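Side-chain contacts in 2-dehydropantoate 2-reductase (Porphyromonas gingivalis, PDB 2QYT), which probably catalyses the NADPH-dependent reduction of 2-dehydropantoate (ketopantoate) to (R)-pantoate, the second step from 3-methyl-2-oxobutanoate toward pantothenate: residues V134-C139 with D172-L177; R242-Q247 with V291-A296. All coordinates share one frame; numbering follows the deposited sequence.

How the contacts relate
Contact 1 comes first along the chain and closes before contact 2 opens. It is a buried contact, joining the lead-in to strand 137-148 to helix 172-183 beside the parallel sheet of the Rossmann-type nucleotide-binding part of the enzyme. Contact 2 lies on the surface of the helical C-terminal part, between the end of helix 227-244 and helix 288-296. Their centres are 26 Å apart, and although their nearest atoms come within about 6 Å, they do not touch and share no helix or strand. The pair therefore samples both halves of the ketopantoate reductase fold: aromatic packing in one, a charged link in the other.

Contact 1: V134-C139 with D172-L177; sequences VVWKGC and DDEVRL
Trp136 pushes the six-membered end of its indole against the first turn of helix 172-183, where Asp173, Glu174 and Leu177 receive it. The tight part is the face covered by Glu174: its CG sits 3.8 Å from the centroid of the six-membered ring, 18° off the ring normal, a CH-pi contact offset toward the rim. The outer corner of the ring, CH2, presses into the helix backbone, 3.3 Å from Glu174 N, while at the ring edge Trp136 CZ3 meets Leu177 CD2 at 3.8 Å. Asp173 crosses the indole at about a right angle, laying its CB 3.7 Å from Trp136 CH2. Beyond CG the extended chain of Glu174 (chi2 -176°) climbs away from the indole face, lifting the carboxylate to a buried site where OE1 takes Asn190 ND2 and OE2 takes Thr171 N and Ser165 OG. These three bonds should fix the rotation of the acid and hold its methylene over the indole. The solvent side is looser: exposed Asp172 and Val175 have their CB bonds turned away from the tryptophan and do not touch it. Asp173, at the border, is partly exposed and gives OD2 to a salt bridge with Lys112; its OD1 and Arg176 NH2 make a long pairing of charges, with no N-H directed at the oxygen. Strand 111-115 runs beside both partners, bonding to the backbone of Trp136 through Ile113 and touching Leu177 with Leu114; Ile11 of strand 9-14 also packs on Leu177, so the helix lies against the parallel sheet just where the chain enters strand 137-148 of the mixed sheet.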
ATOM      1  N   VAL A 134      -4.772 -14.665   8.331  1.00 18.49           N
ATOM      2  CA  VAL A 134      -3.742 -14.681   7.263  1.00 17.71           C
ATOM      3  C   VAL A 134      -3.492 -13.265   6.677  1.00 16.20           C
ATOM      4  O   VAL A 134      -2.390 -12.919   6.305  1.00 16.12           O
ATOM      5  CB  VAL A 134      -4.118 -15.695   6.113  1.00 17.31           C
ATOM      6  CG1 VAL A 134      -3.212 -15.538   4.900  1.00 17.47           C
ATOM      7  CG2 VAL A 134      -4.071 -17.151   6.604  1.00 16.83           C
ATOM      8  N   VAL A 135      -4.520 -12.443   6.614  1.00 15.96           N
ATOM      9  CA  VAL A 135      -4.391 -11.169   5.909  1.00 15.71           C
ATOM     10  C   VAL A 135      -4.269 -10.049   6.943  1.00 14.70           C
ATOM     11  O   VAL A 135      -5.151  -9.874   7.749  1.00 14.58           O
ATOM     12  CB  VAL A 135      -5.580 -10.941   4.907  1.00 16.67           C
ATOM     13  CG1 VAL A 135      -5.509  -9.542   4.254  1.00 15.77           C
ATOM     14  CG2 VAL A 135      -5.649 -12.079   3.858  1.00 15.56           C
ATOM     15  N   TRP A 136      -3.144  -9.338   6.939  1.00 14.59           N
ATOM     16  CA  TRP A 136      -2.987  -8.148   7.758  1.00 15.22           C
ATOM     17  C   TRP A 136      -3.290  -6.894   6.922  1.00 15.37           C
ATOM     18  O   TRP A 136      -3.552  -7.001   5.753  1.00 15.94           O
ATOM     19  CB  TRP A 136      -1.569  -8.087   8.315  1.00 15.26           C
ATOM     20  CG  TRP A 136      -1.222  -9.174   9.344  1.00 16.84           C
ATOM     21  CD1 TRP A 136      -2.094  -9.996  10.047  1.00 16.04           C
ATOM     22  CD2 TRP A 136       0.084  -9.478   9.823  1.00 14.65           C
ATOM     23  NE1 TRP A 136      -1.388 -10.781  10.916  1.00 14.78           N
ATOM     24  CE2 TRP A 136      -0.051 -10.502  10.783  1.00 16.10           C
ATOM     25  CE3 TRP A 136       1.370  -8.997   9.507  1.00 15.08           C
ATOM     26  CZ2 TRP A 136       1.059 -11.067  11.441  1.00 16.06           C
ATOM     27  CZ3 TRP A 136       2.470  -9.560  10.159  1.00 15.67           C
ATOM     28  CH2 TRP A 136       2.302 -10.586  11.108  1.00 15.40           C
ATOM     29  N   LYS A 137      -3.299  -5.724   7.546  1.00 15.67           N
ATOM     30  CA  LYS A 137      -3.565  -4.461   6.872  1.00 15.95           C
ATOM     31  C   LYS A 137      -2.269  -3.685   6.841  1.00 15.99           C
ATOM     32  O   LYS A 137      -1.467  -3.779   7.767  1.00 15.43           O
ATOM     33  CB  LYS A 137      -4.589  -3.653   7.661  1.00 16.58           C
ATOM     34  CG  LYS A 137      -5.866  -4.409   7.844  1.00 18.92           C
ATOM     35  CD  LYS A 137      -6.996  -3.549   8.314  1.00 24.08           C
ATOM     36  CE  LYS A 137      -8.171  -4.471   8.589  1.00 27.99           C
ATOM     37  NZ  LYS A 137      -9.305  -3.767   9.233  1.00 32.64           N
ATOM     38  N   GLY A 138      -2.060  -2.929   5.778  1.00 16.20           N
ATOM     39  CA  GLY A 138      -0.864  -2.107   5.685  1.00 17.63           C
ATOM     40  C   GLY A 138      -1.079  -0.906   4.796  1.00 17.87           C
ATOM     41  O   GLY A 138      -2.022  -0.878   4.006  1.00 16.71           O
ATOM     42  N   CYS A 139      -0.244   0.122   4.980  1.00 18.67           N
ATOM     43  CA  CYS A 139      -0.170   1.209   4.039  1.00 19.13           C
ATOM     44  C   CYS A 139       1.196   1.885   4.102  1.00 20.26           C
ATOM     45  O   CYS A 139       1.857   1.899   5.147  1.00 21.85           O
ATOM     46  CB  CYS A 139      -1.292   2.224   4.270  1.00 19.70           C
ATOM     47  SG  CYS A 139      -1.076   3.221   5.756  1.00 18.35           S
ATOM     48  N   ASP A 172       3.211 -12.729  17.714  1.00 32.06           N
ATOM     49  CA  ASP A 172       4.604 -13.097  17.512  1.00 31.49           C
ATOM     50  C   ASP A 172       5.042 -12.872  16.079  1.00 30.58           C
ATOM     51  O   ASP A 172       6.140 -12.378  15.859  1.00 29.68           O
ATOM     52  CB  ASP A 172       4.835 -14.563  17.895  1.00 31.57           C
ATOM     53  CG  ASP A 172       4.720 -14.794  19.380  1.00 32.71           C
ATOM     54  OD1 ASP A 172       4.784 -13.786  20.146  1.00 32.86           O
ATOM     55  OD2 ASP A 172       4.558 -15.978  19.776  1.00 32.62           O
ATOM     56  N   ASP A 173       4.193 -13.260  15.119  1.00 29.88           N
ATOM     57  CA  ASP A 173       4.489 -13.082  13.689  1.00 29.33           C
ATOM     58  C   ASP A 173       4.613 -11.589  13.387  1.00 28.03           C
ATOM     59  O   ASP A 173       5.454 -11.216  12.582  1.00 26.86           O
ATOM     60  CB  ASP A 173       3.441 -13.745  12.772  1.00 29.36           C
ATOM     61  CG  ASP A 173       3.685 -15.270  12.561  1.00 32.36           C
ATOM     62  OD1 ASP A 173       4.695 -15.828  13.074  1.00 31.76           O
ATOM     63  OD2 ASP A 173       2.853 -15.925  11.866  1.00 32.50           O
ATOM     64  N   GLU A 174       3.817 -10.756  14.077  1.00 27.11           N
ATOM     65  CA  GLU A 174       3.834  -9.278  13.892  1.00 26.84           C
ATOM     66  C   GLU A 174       5.090  -8.597  14.417  1.00 26.69           C
ATOM     67  O   GLU A 174       5.706  -7.793  13.719  1.00 26.20           O
ATOM     68  CB  GLU A 174       2.664  -8.637  14.618  1.00 26.68           C
ATOM     69  CG  GLU A 174       1.523  -8.295  13.789  1.00 24.57           C
ATOM     70  CD  GLU A 174       0.479  -7.595  14.589  1.00 22.14           C
ATOM     71  OE1 GLU A 174       0.194  -6.435  14.250  1.00 24.27           O
ATOM     72  OE2 GLU A 174      -0.070  -8.185  15.538  1.00 22.02           O
ATOM     73  N   VAL A 175       5.419  -8.890  15.676  1.00 26.77           N
ATOM     74  CA  VAL A 175       6.666  -8.435  16.294  1.00 26.22           C
ATOM     75  C   VAL A 175       7.835  -8.928  15.445  1.00 25.44           C
ATOM     76  O   VAL A 175       8.748  -8.177  15.134  1.00 25.09           O
ATOM     77  CB  VAL A 175       6.787  -8.935  17.756  1.00 26.61           C
ATOM     78  CG1 VAL A 175       8.152  -8.565  18.353  1.00 27.09           C
ATOM     79  CG2 VAL A 175       5.676  -8.347  18.609  1.00 26.53           C
ATOM     80  N   ARG A 176       7.783 -10.190  15.031  1.00 24.33           N
ATOM     81  CA  ARG A 176       8.818 -10.698  14.154  1.00 23.55           C
ATOM     82  C   ARG A 176       8.929  -9.851  12.888  1.00 21.42           C
ATOM     83  O   ARG A 176      10.042  -9.453  12.502  1.00 21.85           O
ATOM     84  CB  ARG A 176       8.605 -12.169  13.790  1.00 23.07           C
ATOM     85  CG  ARG A 176       9.815 -12.777  13.073  1.00 24.99           C
ATOM     86  CD  ARG A 176       9.660 -14.279  12.828  1.00 25.73           C
ATOM     87  NE  ARG A 176       8.626 -14.638  11.845  1.00 27.58           N
ATOM     88  CZ  ARG A 176       8.403 -15.890  11.437  1.00 31.54           C
ATOM     89  NH1 ARG A 176       9.157 -16.887  11.906  1.00 30.88           N
ATOM     90  NH2 ARG A 176       7.438 -16.166  10.557  1.00 32.08           N
ATOM     91  N   LEU A 177       7.810  -9.572  12.231  1.00 18.80           N
ATOM     92  CA  LEU A 177       7.923  -8.765  11.002  1.00 18.37           C
ATOM     93  C   LEU A 177       8.439  -7.336  11.290  1.00 17.14           C
ATOM     94  O   LEU A 177       9.248  -6.801  10.543  1.00 16.77           O
ATOM     95  CB  LEU A 177       6.635  -8.764  10.168  1.00 17.39           C
ATOM     96  CG  LEU A 177       6.748  -8.121   8.769  1.00 17.23           C
ATOM     97  CD1 LEU A 177       7.712  -8.887   7.852  1.00 15.85           C
ATOM     98  CD2 LEU A 177       5.359  -8.030   8.165  1.00 16.94           C
TER

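Contact 2: R242-Q247 with V291-A296; sequences RAKYGQ and VREAEA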
ATOM      1  N   ARG A 242     -17.073   7.976   9.661  1.00 33.04           N
ATOM      2  CA  ARG A 242     -17.728   8.141  10.963  1.00 34.37           C
ATOM      3  C   ARG A 242     -18.996   7.293  11.075  1.00 35.21           C
ATOM      4  O   ARG A 242     -19.407   6.930  12.176  1.00 35.13           O
ATOM      5  CB  ARG A 242     -18.028   9.617  11.241  1.00 34.40           C
ATOM      6  CG  ARG A 242     -17.900   9.989  12.706  1.00 35.06           C
ATOM      7  CD  ARG A 242     -18.093  11.470  12.945  1.00 36.53           C
ATOM      8  NE  ARG A 242     -16.991  12.281  12.425  1.00 37.25           N
ATOM      9  CZ  ARG A 242     -17.134  13.273  11.547  1.00 37.74           C
ATOM     10  NH1 ARG A 242     -18.339  13.589  11.077  1.00 37.24           N
ATOM     11  NH2 ARG A 242     -16.068  13.957  11.143  1.00 38.07           N
ATOM     12  N   ALA A 243     -19.588   6.963   9.928  1.00 36.58           N
ATOM     13  CA  ALA A 243     -20.766   6.104   9.877  1.00 38.08           C
ATOM     14  C   ALA A 243     -20.452   4.605   9.930  1.00 39.21           C
ATOM     15  O   ALA A 243     -21.069   3.876  10.711  1.00 39.42           O
ATOM     16  CB  ALA A 243     -21.610   6.433   8.654  1.00 38.06           C
ATOM     17  N   LYS A 244     -19.500   4.144   9.115  1.00 40.73           N
ATOM     18  CA  LYS A 244     -19.266   2.693   8.974  1.00 42.11           C
ATOM     19  C   LYS A 244     -18.329   2.060   9.991  1.00 43.17           C
ATOM     20  O   LYS A 244     -18.611   0.957  10.468  1.00 43.32           O
ATOM     21  CB  LYS A 244     -18.873   2.297   7.539  1.00 42.09           C
ATOM     22  CG  LYS A 244     -17.547   2.841   7.015  1.00 41.93           C
ATOM     23  CD  LYS A 244     -17.153   2.159   5.710  1.00 41.96           C
ATOM     24  CE  LYS A 244     -16.978   0.646   5.888  1.00 42.29           C
ATOM     25  NZ  LYS A 244     -16.596  -0.028   4.617  1.00 42.06           N
ATOM     26  N   TYR A 245     -17.228   2.739  10.325  1.00 44.53           N
ATOM     27  CA  TYR A 245     -16.337   2.263  11.388  1.00 46.01           C
ATOM     28  C   TYR A 245     -16.692   2.926  12.726  1.00 46.73           C
ATOM     29  O   TYR A 245     -15.820   3.143  13.580  1.00 46.88           O
ATOM     30  CB  TYR A 245     -14.848   2.506  11.064  1.00 46.32           C
ATOM     31  CG  TYR A 245     -14.379   1.927   9.741  1.00 47.27           C
ATOM     32  CD1 TYR A 245     -13.824   0.621   9.664  1.00 48.08           C
ATOM     33  CD2 TYR A 245     -14.444   2.697   8.571  1.00 47.60           C
ATOM     34  CE1 TYR A 245     -13.371   0.095   8.433  1.00 48.32           C
ATOM     35  CE2 TYR A 245     -13.998   2.188   7.347  1.00 48.37           C
ATOM     36  CZ  TYR A 245     -13.461   0.894   7.276  1.00 48.14           C
ATOM     37  OH  TYR A 245     -13.030   0.427   6.044  1.00 47.24           O
ATOM     38  N   GLY A 246     -17.971   3.270  12.876  1.00 47.67           N
ATOM     39  CA  GLY A 246     -18.584   3.613  14.168  1.00 48.73           C
ATOM     40  C   GLY A 246     -18.037   4.785  14.970  1.00 49.48           C
ATOM     41  O   GLY A 246     -18.796   5.467  15.670  1.00 49.44           O
ATOM     42  N   GLN A 247     -16.725   5.013  14.871  1.00 50.13           N
ATOM     43  CA  GLN A 247     -16.010   5.958  15.735  1.00 50.75           C
ATOM     44  C   GLN A 247     -15.452   7.125  14.928  1.00 51.00           C
ATOM     45  O   GLN A 247     -16.127   8.142  14.774  1.00 51.05           O
ATOM     46  CB  GLN A 247     -14.887   5.240  16.497  1.00 50.76           C
ATOM     47  CG  GLN A 247     -15.355   3.988  17.228  1.00 51.22           C
ATOM     48  CD  GLN A 247     -14.222   3.022  17.494  1.00 51.90           C
ATOM     49  OE1 GLN A 247     -14.112   1.976  16.843  1.00 51.77           O
ATOM     50  NE2 GLN A 247     -13.363   3.366  18.451  1.00 52.57           N
ATOM     51  N   VAL A 291     -18.857   7.146  -2.987  1.00  7.19           N
ATOM     52  CA  VAL A 291     -20.257   7.274  -3.411  1.00  7.01           C
ATOM     53  C   VAL A 291     -21.115   6.045  -3.024  1.00  7.20           C
ATOM     54  O   VAL A 291     -22.230   6.165  -2.484  1.00  6.71           O
ATOM     55  CB  VAL A 291     -20.352   7.532  -4.954  1.00  7.12           C
ATOM     56  CG1 VAL A 291     -21.798   7.399  -5.466  1.00  6.09           C
ATOM     57  CG2 VAL A 291     -19.763   8.908  -5.315  1.00  6.52           C
ATOM     58  N   ARG A 292     -20.591   4.858  -3.304  1.00  7.35           N
ATOM     59  CA  ARG A 292     -21.360   3.662  -3.083  1.00  7.04           C
ATOM     60  C   ARG A 292     -21.462   3.249  -1.627  1.00  6.75           C
ATOM     61  O   ARG A 292     -22.513   2.773  -1.187  1.00  7.31           O
ATOM     62  CB  ARG A 292     -20.848   2.543  -3.964  1.00  7.54           C
ATOM     63  CG  ARG A 292     -21.408   2.640  -5.373  1.00  8.90           C
ATOM     64  CD  ARG A 292     -21.013   1.441  -6.210  1.00 10.99           C
ATOM     65  NE  ARG A 292     -20.275   1.889  -7.388  1.00 13.28           N
ATOM     66  CZ  ARG A 292     -18.955   2.109  -7.416  1.00 13.37           C
ATOM     67  NH1 ARG A 292     -18.182   1.901  -6.340  1.00 14.62           N
ATOM     68  NH2 ARG A 292     -18.405   2.530  -8.536  1.00 13.05           N
ATOM     69  N   GLU A 293     -20.388   3.435  -0.875  1.00  6.64           N
ATOM     70  CA  GLU A 293     -20.417   3.162   0.558  1.00  7.13           C
ATOM     71  C   GLU A 293     -21.464   4.015   1.306  1.00  8.14           C
ATOM     72  O   GLU A 293     -22.244   3.475   2.116  1.00  8.50           O
ATOM     73  CB  GLU A 293     -19.014   3.287   1.155  1.00  7.01           C
ATOM     74  CG  GLU A 293     -18.744   2.412   2.358  1.00  6.89           C
ATOM     75  CD  GLU A 293     -19.122   0.977   2.104  1.00  8.09           C
ATOM     76  OE1 GLU A 293     -18.837   0.463   0.994  1.00  8.75           O
ATOM     77  OE2 GLU A 293     -19.752   0.375   3.006  1.00  8.84           O
ATOM     78  N   ALA A 294     -21.510   5.327   1.002  1.00  8.99           N
ATOM     79  CA  ALA A 294     -22.584   6.218   1.508  1.00  9.40           C
ATOM     80  C   ALA A 294     -24.023   5.838   1.085  1.00  9.50           C
ATOM     81  O   ALA A 294     -24.957   5.964   1.887  1.00  9.51           O
ATOM     82  CB  ALA A 294     -22.287   7.677   1.157  1.00  9.01           C
ATOM     83  N   GLU A 295     -24.212   5.408  -0.166  1.00 10.13           N
ATOM     84  CA  GLU A 295     -25.468   4.745  -0.565  1.00 10.98           C
ATOM     85  C   GLU A 295     -25.941   3.759   0.500  1.00 10.70           C
ATOM     86  O   GLU A 295     -27.163   3.713   0.834  1.00 10.80           O
ATOM     87  CB  GLU A 295     -25.287   3.937  -1.858  1.00 11.64           C
ATOM     88  CG  GLU A 295     -26.194   4.329  -3.057  1.00 14.96           C
ATOM     89  CD  GLU A 295     -25.335   4.387  -4.327  1.00 18.95           C
ATOM     90  OE1 GLU A 295     -24.944   3.229  -4.801  1.00 19.77           O
ATOM     91  OE2 GLU A 295     -25.009   5.582  -4.831  1.00 21.32           O
ATOM     92  N   ALA A 296     -24.968   2.964   1.004  1.00 10.40           N
ATOM     93  CA  ALA A 296     -25.261   1.798   1.849  1.00 10.17           C
ATOM     94  C   ALA A 296     -25.450   2.166   3.316  1.00 10.06           C
ATOM     95  O   ALA A 296     -26.257   1.541   4.014  1.00  9.56           O
ATOM     96  CB  ALA A 296     -24.157   0.754   1.703  1.00 10.15           C
TER
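Lys244 NZ is gripped by two groups of helix 288-296: it hydrogen-bonds to Tyr289 OH and forms a salt bridge with Glu293 OE2, 3.6 Å away. The bond to Tyr289 is the stronger of the two. The link to Glu293 is a looser attraction of charges, without hydrogen-bond geometry, and Glu293 CD lies almost as close to Lys244 NZ, at 3.7 Å. The aliphatic parts of the chains also meet, Lys244 CD approaching Glu293 CG to 3.7 Å, so the ion pair has a small apolar base beneath it. The two side chains cross at about a right angle. Lys244 reaches over with CG set between its own backbone N and carbonyl carbon (chi1 65°), and a bend at chi3 (-61°) lays the end of the chain alongside the Glu293 carboxylate. Glu293 bends at chi2 (51°), which brings OE2 beside the lysine's CE and NZ. The positive ammonium probably helps keep the carboxylate ionised.

The backbones stand apart, with Lys244 CA and Glu293 CA, the nearest pair, separated by 8.5 Å, so these two side chains alone span the gap between the segments. Lys244 is the last residue of its helix, since Tyr245 leaves helical geometry and turns its ring back to that of Phe241, their planes nearly parallel. Leu297, just past helix 288-296, touches both Ala243 and Lys244 and adds apolar packing beside the charges. The arrangement is a partly exposed salt bridge between helices, tying the C-terminal end of helix 227-244 to helix 288-296 within the all-helical C-terminal domain of the ketopantoate reductase family, related to that of 6-phosphogluconate dehydrogenase.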